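Local coordinates for GDSL-like protein (Roseburia intestinalis L1-82, PDB 6HFZ) that acts as a two-domain esterase on acetylated mannans, taking part in the removal of acetyl groups from complex beta-mannans, at residues 116-121 against 156-161; 124-129 against 231-236; 53-58 against 104-109. All coordinates share one frame; numbering follows the deposited sequence.

Contact 1: 116-121 against 156-161; sequences HFMETY and GRIARH
Met118, Tyr121 and Ile158 join two helices of the alpha/beta/alpha domain of this SGNH hydrolase. Helix 115-129 and helix 152-161 run in roughly the same direction. Over these segments their axes come within 10.0 Å and cross at -38°. The backbones are not in contact, so apolar side chains bridge the space between them. Met118, a selenomethionine, has CG anti to the backbone N (chi1 -165°), which sends its chain out toward the other helix. There its CG meets the end of Ile158, 3.7 Å from Ile158 CD1. The Met118 and Arg157 side chains cross at about a right angle, with Met118 SE 3.6 Å from Arg157 CD. Two conformers of Met118 were deposited, so its contacts, given here for one of them, may not hold in the other. Ile158 reaches into the space between Met118 and Tyr121, one helical turn apart, and touches both. Tyr121 extends the packing to the sheet: its ring stacks on His155 and its side chain rests on Leu139 and His141 of strand 136-141. Toward Ile158 the ring offers its edge, and Tyr121 CD2 stands 4.0 Å from Ile158 CB, which lies near the ring plane.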
loop_
_atom_site.group_PDB
_atom_site.type_symbol
_atom_site.label_atom_id
_atom_site.label_comp_id
_atom_site.label_asym_id
_atom_site.label_seq_id
_atom_site.Cartn_x
_atom_site.Cartn_y
_atom_site.Cartn_z
ATOM N N HIS A 116 -9.522 1.695 11.678
ATOM C CA HIS A 116 -9.831 1.344 10.284
ATOM C C HIS A 116 -8.585 0.772 9.588
ATOM O O HIS A 116 -8.659 -0.301 8.999
ATOM C CB HIS A 116 -10.375 2.572 9.548
ATOM C CG HIS A 116 -10.517 2.364 8.084
ATOM N ND1 HIS A 116 -11.531 1.592 7.532
ATOM C CD2 HIS A 116 -9.744 2.770 7.050
ATOM C CE1 HIS A 116 -11.364 1.541 6.223
ATOM N NE2 HIS A 116 -10.288 2.266 5.902
ATOM N N PHE A 117 -7.464 1.507 9.635
ATOM C CA PHE A 117 -6.215 1.068 9.030
ATOM C C PHE A 117 -5.564 -0.101 9.775
ATOM O O PHE A 117 -4.883 -0.928 9.154
ATOM C CB PHE A 117 -5.309 2.287 8.775
ATOM C CG PHE A 117 -5.804 3.120 7.618
ATOM C CD1 PHE A 117 -5.780 2.629 6.316
ATOM C CD2 PHE A 117 -6.314 4.401 7.828
ATOM C CE1 PHE A 117 -6.295 3.377 5.268
ATOM C CE2 PHE A 117 -6.788 5.165 6.769
ATOM C CZ PHE A 117 -6.775 4.651 5.492
HETATM N N MSE A 118 -5.769 -0.211 11.092
HETATM C CA MSE A 118 -5.352 -1.422 11.789
HETATM C C MSE A 118 -6.033 -2.629 11.143
HETATM O O MSE A 118 -5.399 -3.667 10.922
HETATM C CB MSE A 118 -5.566 -1.477 13.302
HETATM C CG MSE A 118 -4.750 -2.614 13.848
HETATM SE SE MSE A 118 -4.647 -2.528 15.819
HETATM C CE MSE A 118 -6.460 -1.820 16.139
ATOM N N GLU A 119 -7.320 -2.478 10.828
ATOM C CA GLU A 119 -8.107 -3.570 10.258
ATOM C C GLU A 119 -7.668 -3.893 8.820
ATOM O O GLU A 119 -7.478 -5.062 8.485
ATOM C CB GLU A 119 -9.598 -3.227 10.340
ATOM C CG GLU A 119 -10.486 -4.411 10.001
ATOM C CD GLU A 119 -11.991 -4.193 10.131
ATOM O OE1 GLU A 119 -12.425 -3.089 10.542
ATOM O OE2 GLU A 119 -12.741 -5.105 9.790
ATOM N N THR A 120 -7.469 -2.862 7.994
ATOM C CA THR A 120 -7.018 -3.099 6.617
ATOM C C THR A 120 -5.609 -3.716 6.619
ATOM O O THR A 120 -5.324 -4.637 5.842
ATOM C CB THR A 120 -7.144 -1.875 5.707
ATOM O OG1 THR A 120 -6.240 -0.867 6.185
ATOM C CG2 THR A 120 -8.540 -1.286 5.672
ATOM N N TYR A 121 -4.680 -3.178 7.414
ATOM C CA TYR A 121 -3.324 -3.750 7.512
ATOM C C TYR A 121 -3.339 -5.200 8.009
ATOM O O TYR A 121 -2.569 -6.024 7.516
ATOM C CB TYR A 121 -2.514 -2.856 8.429
ATOM C CG TYR A 121 -1.026 -2.977 8.436
ATOM C CD1 TYR A 121 -0.274 -2.250 7.535
ATOM C CD2 TYR A 121 -0.378 -3.636 9.477
ATOM C CE1 TYR A 121 1.099 -2.215 7.624
ATOM C CE2 TYR A 121 0.997 -3.616 9.571
ATOM C CZ TYR A 121 1.733 -2.902 8.638
ATOM O OH TYR A 121 3.096 -2.790 8.741
ATOM N N GLY A 156 2.175 -1.804 14.607
ATOM C CA GLY A 156 2.966 -2.536 15.586
ATOM C C GLY A 156 2.139 -3.548 16.366
ATOM O O GLY A 156 2.680 -4.586 16.797
ATOM N N ARG A 157 0.872 -3.232 16.616
ATOM C CA ARG A 157 -0.043 -4.166 17.286
ATOM C C ARG A 157 -0.207 -5.408 16.429
ATOM O O ARG A 157 -0.289 -6.536 16.964
ATOM C CB ARG A 157 -1.408 -3.546 17.559
ATOM C CG ARG A 157 -1.359 -2.449 18.606
ATOM C CD ARG A 157 -2.670 -1.681 18.675
ATOM N NE ARG A 157 -2.720 -0.825 19.856
ATOM C CZ ARG A 157 -3.484 0.260 19.989
ATOM N NH1 ARG A 157 -4.424 0.534 19.099
ATOM N NH2 ARG A 157 -3.267 1.096 20.996
ATOM N N ILE A 158 -0.248 -5.215 15.106
ATOM C CA ILE A 158 -0.300 -6.346 14.169
ATOM C C ILE A 158 1.035 -7.084 14.139
ATOM O O ILE A 158 1.050 -8.326 14.112
ATOM C CB ILE A 158 -0.735 -5.887 12.758
ATOM C CG1 ILE A 158 -2.111 -5.229 12.804
ATOM C CG2 ILE A 158 -0.663 -7.033 11.760
ATOM C CD1 ILE A 158 -3.186 -6.011 13.581
ATOM N N ALA A 159 2.155 -6.351 14.139
ATOM C CA ALA A 159 3.457 -6.963 14.196
ATOM C C ALA A 159 3.560 -7.930 15.387
ATOM O O ALA A 159 4.055 -9.045 15.208
ATOM C CB ALA A 159 4.534 -5.914 14.286
ATOM N N ARG A 160 3.110 -7.502 16.565
ATOM C CA ARG A 160 3.312 -8.298 17.798
ATOM C C ARG A 160 2.312 -9.469 17.773
ATOM O O ARG A 160 2.665 -10.612 18.177
ATOM C CB ARG A 160 3.175 -7.376 19.018
ATOM C CG ARG A 160 4.374 -6.461 19.240
ATOM C CD ARG A 160 4.291 -5.648 20.518
ATOM N NE ARG A 160 3.115 -4.819 20.587
ATOM C CZ ARG A 160 3.042 -3.580 20.117
ATOM N NH1 ARG A 160 4.069 -3.022 19.477
ATOM N NH2 ARG A 160 1.947 -2.900 20.369
ATOM N N HIS A 161 1.109 -9.213 17.239
ATOM C CA HIS A 161 0.035 -10.251 17.171
ATOM C C HIS A 161 0.528 -11.457 16.352
ATOM O O HIS A 161 0.253 -12.613 16.724
ATOM C CB HIS A 161 -1.288 -9.719 16.624
ATOM C CG HIS A 161 -2.448 -10.644 16.864
ATOM N ND1 HIS A 161 -2.927 -10.879 18.128
ATOM C CD2 HIS A 161 -3.202 -11.391 16.017
ATOM C CE1 HIS A 161 -3.932 -11.744 18.066
ATOM N NE2 HIS A 161 -4.145 -12.056 16.775
#

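Contact 2: 124-129 against 231-236; sequences LVRKVY and TKNTYE
Arg126 of helix 115-129 meets Glu236 and Asn233 of the loop that leads into strand 237-241. The arginine can be followed outward from its root. Its CB rests against the carboxylate, 3.6 Å from Glu236 OE1. Further out, CD lies beside both Glu236 OE2 and Asn233 ND2, 3.6 Å from the latter. The chain then bends at chi3 (67°) and brings NE to the acid. Arg126 NE donates to Glu236 OE2 at 3.0 Å, a salt bridge with an N-H...O angle of 151°. The oxygen lies in the guanidinium plane, but NE approaches it from above the carboxylate plane. At the tip, NH2 gives a hydrogen bond to water 1, which in turn donates to Glu236 OE2. NH2 also bonds to His374 ND1, probably part of the tag. NH1 turns to other partners, Tyr162 OH and Pro227 O.

Glu236 OE2 has another grip from its own loop. Asn233 ND2 donates to it at 2.9 Å, nearly straight at 169°, and meets the anti lone pair of Glu236 OE2. Arginine, amide and water therefore share one buried oxygen, which would probably favour the ionised carboxylate. With an alanine in place of Glu236, Arg126 would probably lack its counter-charge and the Asn233 amide the acceptor that holds it.

The next residue of the helix holds the backbone of the same glutamate: Lys127 NZ donates to Glu236 O at 2.9 Å. Asn233 N bonds to Thr231 OG1 at 3.1 Å, and this closes an ST turn. The arrangement is that of an interdomain junction, in which a buried salt bridge and a lysine-to-carbonyl bond fix the linker to a helix of the SGNH domain just before the beta-sheet domain begins.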
loop_
_atom_site.group_PDB
_atom_site.type_symbol
_atom_site.label_atom_id
_atom_site.label_comp_id
_atom_site.label_asym_id
_atom_site.label_seq_id
_atom_site.Cartn_x
_atom_site.Cartn_y
_atom_site.Cartn_z
ATOM N N LEU A 124 -4.222 -7.308 5.086
ATOM C CA LEU A 124 -3.082 -7.420 4.182
ATOM C C LEU A 124 -2.053 -8.407 4.730
ATOM O O LEU A 124 -1.555 -9.330 3.975
ATOM C CB LEU A 124 -2.454 -6.035 3.987
ATOM C CG LEU A 124 -1.136 -6.068 3.211
ATOM C CD1 LEU A 124 -1.322 -6.593 1.778
ATOM C CD2 LEU A 124 -0.478 -4.684 3.205
ATOM N N VAL A 125 -1.684 -8.249 6.007
ATOM C CA VAL A 125 -0.684 -9.115 6.627
ATOM C C VAL A 125 -1.144 -10.593 6.567
ATOM O O VAL A 125 -0.352 -11.499 6.226
ATOM C CB VAL A 125 -0.328 -8.656 8.059
ATOM C CG1 VAL A 125 0.474 -9.704 8.820
ATOM C CG2 VAL A 125 0.383 -7.315 8.073
ATOM N N ARG A 126 -2.367 -10.867 7.034
ATOM C CA ARG A 126 -2.913 -12.247 6.978
ATOM C C ARG A 126 -2.813 -12.811 5.555
ATOM O O ARG A 126 -2.363 -13.949 5.365
ATOM C CB ARG A 126 -4.336 -12.313 7.516
ATOM C CG ARG A 126 -4.420 -12.077 9.016
ATOM C CD ARG A 126 -5.834 -12.090 9.511
ATOM N NE ARG A 126 -6.392 -13.431 9.377
ATOM C CZ ARG A 126 -6.374 -14.356 10.335
ATOM N NH1 ARG A 126 -5.718 -14.142 11.464
ATOM N NH2 ARG A 126 -7.064 -15.483 10.156
ATOM N N LYS A 127 -3.239 -12.045 4.542
ATOM C CA LYS A 127 -3.260 -12.550 3.174
ATOM C C LYS A 127 -1.841 -12.897 2.715
ATOM O O LYS A 127 -1.608 -13.868 2.028
ATOM C CB LYS A 127 -3.927 -11.536 2.242
ATOM C CG LYS A 127 -3.833 -11.818 0.737
ATOM C CD LYS A 127 -4.679 -10.934 -0.131
ATOM C CE LYS A 127 -6.150 -11.243 -0.027
ATOM N NZ LYS A 127 -7.013 -10.127 -0.495
ATOM N N VAL A 128 -0.883 -11.992 2.963
ATOM C CA VAL A 128 0.483 -12.244 2.488
ATOM C C VAL A 128 1.113 -13.412 3.256
ATOM O O VAL A 128 1.762 -14.290 2.662
ATOM C CB VAL A 128 1.330 -10.957 2.550
ATOM C CG1 VAL A 128 2.791 -11.232 2.266
ATOM C CG2 VAL A 128 0.786 -9.865 1.633
ATOM N N TYR A 129 0.941 -13.437 4.566
ATOM C CA TYR A 129 1.623 -14.374 5.449
ATOM C C TYR A 129 1.129 -15.805 5.162
ATOM O O TYR A 129 1.918 -16.736 5.185
ATOM C CB TYR A 129 1.395 -13.985 6.903
ATOM C CG TYR A 129 2.113 -14.804 7.951
ATOM C CD1 TYR A 129 3.489 -14.725 8.133
ATOM C CD2 TYR A 129 1.420 -15.717 8.729
ATOM C CE1 TYR A 129 4.128 -15.456 9.129
ATOM C CE2 TYR A 129 2.048 -16.445 9.740
ATOM C CZ TYR A 129 3.406 -16.311 9.938
ATOM O OH TYR A 129 4.034 -16.984 10.956
ATOM N N THR A 231 -8.465 -7.788 15.009
ATOM C CA THR A 231 -9.587 -6.952 14.625
ATOM C C THR A 231 -10.719 -7.811 14.059
ATOM O O THR A 231 -10.596 -9.034 13.978
ATOM C CB THR A 231 -9.141 -5.867 13.620
ATOM O OG1 THR A 231 -8.998 -6.490 12.341
ATOM C CG2 THR A 231 -7.815 -5.255 14.030
ATOM N N LYS A 232 -11.815 -7.156 13.636
ATOM C CA LYS A 232 -12.935 -7.827 12.914
ATOM C C LYS A 232 -12.480 -8.421 11.563
ATOM O O LYS A 232 -13.137 -9.309 11.016
ATOM C CB LYS A 232 -14.065 -6.838 12.652
ATOM C CG LYS A 232 -14.801 -6.361 13.895
ATOM C CD LYS A 232 -16.026 -5.551 13.534
ATOM C CE LYS A 232 -16.617 -4.825 14.726
ATOM N NZ LYS A 232 -17.240 -5.756 15.695
ATOM N N ASN A 233 -11.353 -7.939 11.034
ATOM C CA ASN A 233 -10.670 -8.505 9.900
ATOM C C ASN A 233 -11.608 -8.625 8.686
ATOM O O ASN A 233 -11.564 -9.609 7.971
ATOM C CB ASN A 233 -10.038 -9.847 10.237
ATOM C CG ASN A 233 -9.190 -10.387 9.120
ATOM O OD1 ASN A 233 -8.412 -9.638 8.509
ATOM N ND2 ASN A 233 -9.366 -11.671 8.823
ATOM N N THR A 234 -12.405 -7.584 8.423
ATOM C CA THR A 234 -13.380 -7.638 7.336
ATOM C C THR A 234 -12.805 -7.197 5.979
ATOM O O THR A 234 -13.585 -6.984 5.036
ATOM C CB THR A 234 -14.653 -6.876 7.727
ATOM O OG1 THR A 234 -14.436 -5.481 7.831
ATOM C CG2 THR A 234 -15.245 -7.366 9.031
ATOM N N TYR A 235 -11.479 -7.013 5.862
ATOM C CA TYR A 235 -10.858 -6.587 4.583
ATOM C C TYR A 235 -9.964 -7.687 3.994
ATOM O O TYR A 235 -9.479 -7.518 2.881
ATOM C CB TYR A 235 -10.099 -5.259 4.711
ATOM C CG TYR A 235 -11.000 -4.066 4.890
ATOM C CD1 TYR A 235 -11.384 -3.664 6.147
ATOM C CD2 TYR A 235 -11.510 -3.352 3.807
ATOM C CE1 TYR A 235 -12.219 -2.577 6.333
ATOM C CE2 TYR A 235 -12.315 -2.243 3.973
ATOM C CZ TYR A 235 -12.671 -1.857 5.247
ATOM O OH TYR A 235 -13.514 -0.804 5.458
ATOM N N GLU A 236 -9.801 -8.828 4.676
ATOM C CA GLU A 236 -8.915 -9.867 4.183
ATOM C C GLU A 236 -9.325 -10.365 2.794
ATOM O O GLU A 236 -8.459 -10.646 1.949
ATOM C CB GLU A 236 -8.769 -11.040 5.146
ATOM C CG GLU A 236 -7.560 -11.926 4.823
ATOM C CD GLU A 236 -7.306 -13.144 5.719
ATOM O OE1 GLU A 236 -6.526 -14.039 5.290
ATOM O OE2 GLU A 236 -7.878 -13.186 6.827
HETATM O O HOH W 1 -8.706 -15.438 7.783
#

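Contact 3: 53-58 against 104-109; sequences LCYAYH and IIEFSV
The Tyr55 ring and the Glu106 carboxylate are turned almost perpendicular, 87° apart, and the touch between the two residues is made by the phenol oxygen. Glu106 CG, oblique to the ring, lies 3.6 Å from Tyr55 OH, and Glu106 CB is equally near. The same oxygen has Ile104 CG2 at 3.6 Å. The Tyr55 side chain also touches Phe37 of strand 32-39 and Val202 and Ile206 of helix 196-215. Tyr55 opens helix 55-66, directly after Cys54 at the N-cap. Its chi1 of 90° puts CG between the backbone N and the carbonyl carbon, and from there the ring reaches over to strand 102-106. Ile104 and Glu106, two residues apart on that strand, both point toward it.

The contacts across the segments are apolar on the strand side, and the polar ends are satisfied by outside residues. Tyr55 OH and Glu106 OE2 both hydrogen-bond to Thr43 OG1, while Glu106 OE1 bonds to Asn142 ND2. Thr43 lies on the short helix 41-44 with Ser41, which probably forms a Ser-His-Asp triad with His193 and Asp190, as in other SGNH hydrolases. The arrangement is thus consistent with a second shell near the probable active site.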
loop_
_atom_site.group_PDB
_atom_site.type_symbol
_atom_site.label_atom_id
_atom_site.label_comp_id
_atom_site.label_asym_id
_atom_site.label_seq_id
_atom_site.Cartn_x
_atom_site.Cartn_y
_atom_site.Cartn_z
ATOM N N LEU A 53 18.874 3.948 -6.302
ATOM C CA LEU A 53 19.253 4.600 -5.049
ATOM C C LEU A 53 18.057 4.706 -4.072
ATOM O O LEU A 53 18.161 5.395 -3.064
ATOM C CB LEU A 53 19.800 5.990 -5.390
ATOM C CG LEU A 53 21.130 6.000 -6.149
ATOM C CD1 LEU A 53 21.577 7.426 -6.415
ATOM C CD2 LEU A 53 22.199 5.232 -5.375
ATOM N N CYS A 54 16.919 4.045 -4.362
ATOM C CA CYS A 54 15.837 4.010 -3.374
ATOM C C CYS A 54 16.141 2.902 -2.360
ATOM O O CYS A 54 16.963 2.027 -2.612
ATOM C CB CYS A 54 14.468 3.821 -4.013
ATOM S SG CYS A 54 14.150 2.211 -4.773
ATOM N N TYR A 55 15.450 2.933 -1.210
ATOM C CA TYR A 55 15.766 2.014 -0.105
ATOM C C TYR A 55 15.555 0.578 -0.601
ATOM O O TYR A 55 16.293 -0.306 -0.234
ATOM C CB TYR A 55 14.974 2.357 1.168
ATOM C CG TYR A 55 13.638 1.677 1.283
ATOM C CD1 TYR A 55 13.557 0.355 1.651
ATOM C CD2 TYR A 55 12.454 2.361 1.051
ATOM C CE1 TYR A 55 12.347 -0.308 1.718
ATOM C CE2 TYR A 55 11.230 1.719 1.135
ATOM C CZ TYR A 55 11.179 0.367 1.427
ATOM O OH TYR A 55 9.985 -0.313 1.425
ATOM N N ALA A 56 14.486 0.339 -1.393
ATOM C CA ALA A 56 14.116 -0.987 -1.830
ATOM C C ALA A 56 15.252 -1.630 -2.647
ATOM O O ALA A 56 15.629 -2.753 -2.401
ATOM C CB ALA A 56 12.797 -0.984 -2.591
ATOM N N TYR A 57 15.845 -0.844 -3.542
ATOM C CA TYR A 57 16.924 -1.384 -4.385
ATOM C C TYR A 57 18.173 -1.594 -3.522
ATOM O O TYR A 57 18.906 -2.569 -3.714
ATOM C CB TYR A 57 17.103 -0.488 -5.595
ATOM C CG TYR A 57 17.782 -1.208 -6.733
ATOM C CD1 TYR A 57 17.077 -1.982 -7.635
ATOM C CD2 TYR A 57 19.159 -1.162 -6.837
ATOM C CE1 TYR A 57 17.720 -2.668 -8.652
ATOM C CE2 TYR A 57 19.820 -1.862 -7.825
ATOM C CZ TYR A 57 19.102 -2.604 -8.736
ATOM O OH TYR A 57 19.791 -3.227 -9.743
ATOM N N HIS A 58 18.387 -0.726 -2.522
ATOM C CA HIS A 58 19.503 -0.914 -1.593
ATOM C C HIS A 58 19.360 -2.228 -0.826
ATOM O O HIS A 58 20.339 -2.954 -0.616
ATOM C CB HIS A 58 19.685 0.260 -0.623
ATOM C CG HIS A 58 20.291 1.522 -1.173
ATOM N ND1 HIS A 58 21.539 1.581 -1.805
ATOM C CD2 HIS A 58 19.874 2.801 -1.090
ATOM C CE1 HIS A 58 21.825 2.845 -2.102
ATOM N NE2 HIS A 58 20.841 3.619 -1.650
ATOM N N ILE A 104 8.730 -7.018 2.162
ATOM C CA ILE A 104 8.628 -5.824 3.037
ATOM C C ILE A 104 7.272 -5.162 2.819
ATOM O O ILE A 104 6.850 -4.934 1.636
ATOM C CB ILE A 104 9.783 -4.845 2.783
ATOM C CG1 ILE A 104 11.003 -5.309 3.583
ATOM C CG2 ILE A 104 9.369 -3.387 3.136
ATOM C CD1 ILE A 104 12.294 -4.598 3.264
ATOM N N ILE A 105 6.602 -4.872 3.933
ATOM C CA ILE A 105 5.369 -4.164 3.908
ATOM C C ILE A 105 5.583 -2.777 4.530
ATOM O O ILE A 105 6.032 -2.668 5.651
ATOM C CB ILE A 105 4.267 -4.947 4.633
ATOM C CG1 ILE A 105 3.941 -6.272 3.952
ATOM C CG2 ILE A 105 3.032 -4.078 4.764
ATOM C CD1 ILE A 105 2.989 -7.107 4.711
ATOM N N GLU A 106 5.235 -1.715 3.798
ATOM C CA GLU A 106 5.656 -0.362 4.144
ATOM C C GLU A 106 4.513 0.623 3.873
ATOM O O GLU A 106 4.435 1.205 2.767
ATOM C CB GLU A 106 6.898 -0.053 3.306
ATOM C CG GLU A 106 7.616 1.247 3.612
ATOM C CD GLU A 106 6.987 2.519 3.087
ATOM O OE1 GLU A 106 6.547 3.338 3.956
ATOM O OE2 GLU A 106 6.875 2.683 1.826
ATOM N N PHE A 107 3.644 0.806 4.880
ATOM C CA PHE A 107 2.446 1.642 4.742
ATOM C C PHE A 107 2.271 2.596 5.938
ATOM O O PHE A 107 1.227 3.218 6.085
ATOM C CB PHE A 107 1.187 0.780 4.571
ATOM C CG PHE A 107 1.008 0.188 3.200
ATOM C CD1 PHE A 107 0.835 1.018 2.084
ATOM C CD2 PHE A 107 1.073 -1.179 2.999
ATOM C CE1 PHE A 107 0.628 0.476 0.818
ATOM C CE2 PHE A 107 0.968 -1.704 1.711
ATOM C CZ PHE A 107 0.698 -0.886 0.637
ATOM N N SER A 108 3.260 2.658 6.847
ATOM C CA SER A 108 3.085 3.401 8.112
ATOM C C SER A 108 3.095 4.935 7.972
ATOM O O SER A 108 2.775 5.609 8.980
ATOM C CB SER A 108 4.091 2.920 9.168
ATOM O OG SER A 108 4.009 1.501 9.288
ATOM N N VAL A 109 3.392 5.514 6.781
ATOM C CA VAL A 109 3.163 6.942 6.578
ATOM C C VAL A 109 2.177 7.159 5.427
ATOM O O VAL A 109 2.112 8.279 4.820
ATOM C CB VAL A 109 4.461 7.728 6.356
ATOM C CG1 VAL A 109 5.290 7.798 7.643
ATOM C CG2 VAL A 109 5.312 7.192 5.213
#

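Overall arrangement
Contact 3 comes first along the chain and closes before the other two open. Contacts 1 and 2 interlock in sequence and share helix 115-129. Their centres are about 9 Å apart, whereas the centre of contact 3 is about 18 Å from that of contact 1 and about 21 Å from that of contact 2. Strand 102-106, in the central sheet, leads on to helix 115-129 and ties the three together: Ile105 packs on Tyr121, Leu124 and Val125. Glu119, within 116-121, probably hydrogen-bonds to Thr234 in 231-236. The series runs from the neighbourhood of the probable catalytic site, across the central sheet and the helices on its other face, to the linker of the second domain.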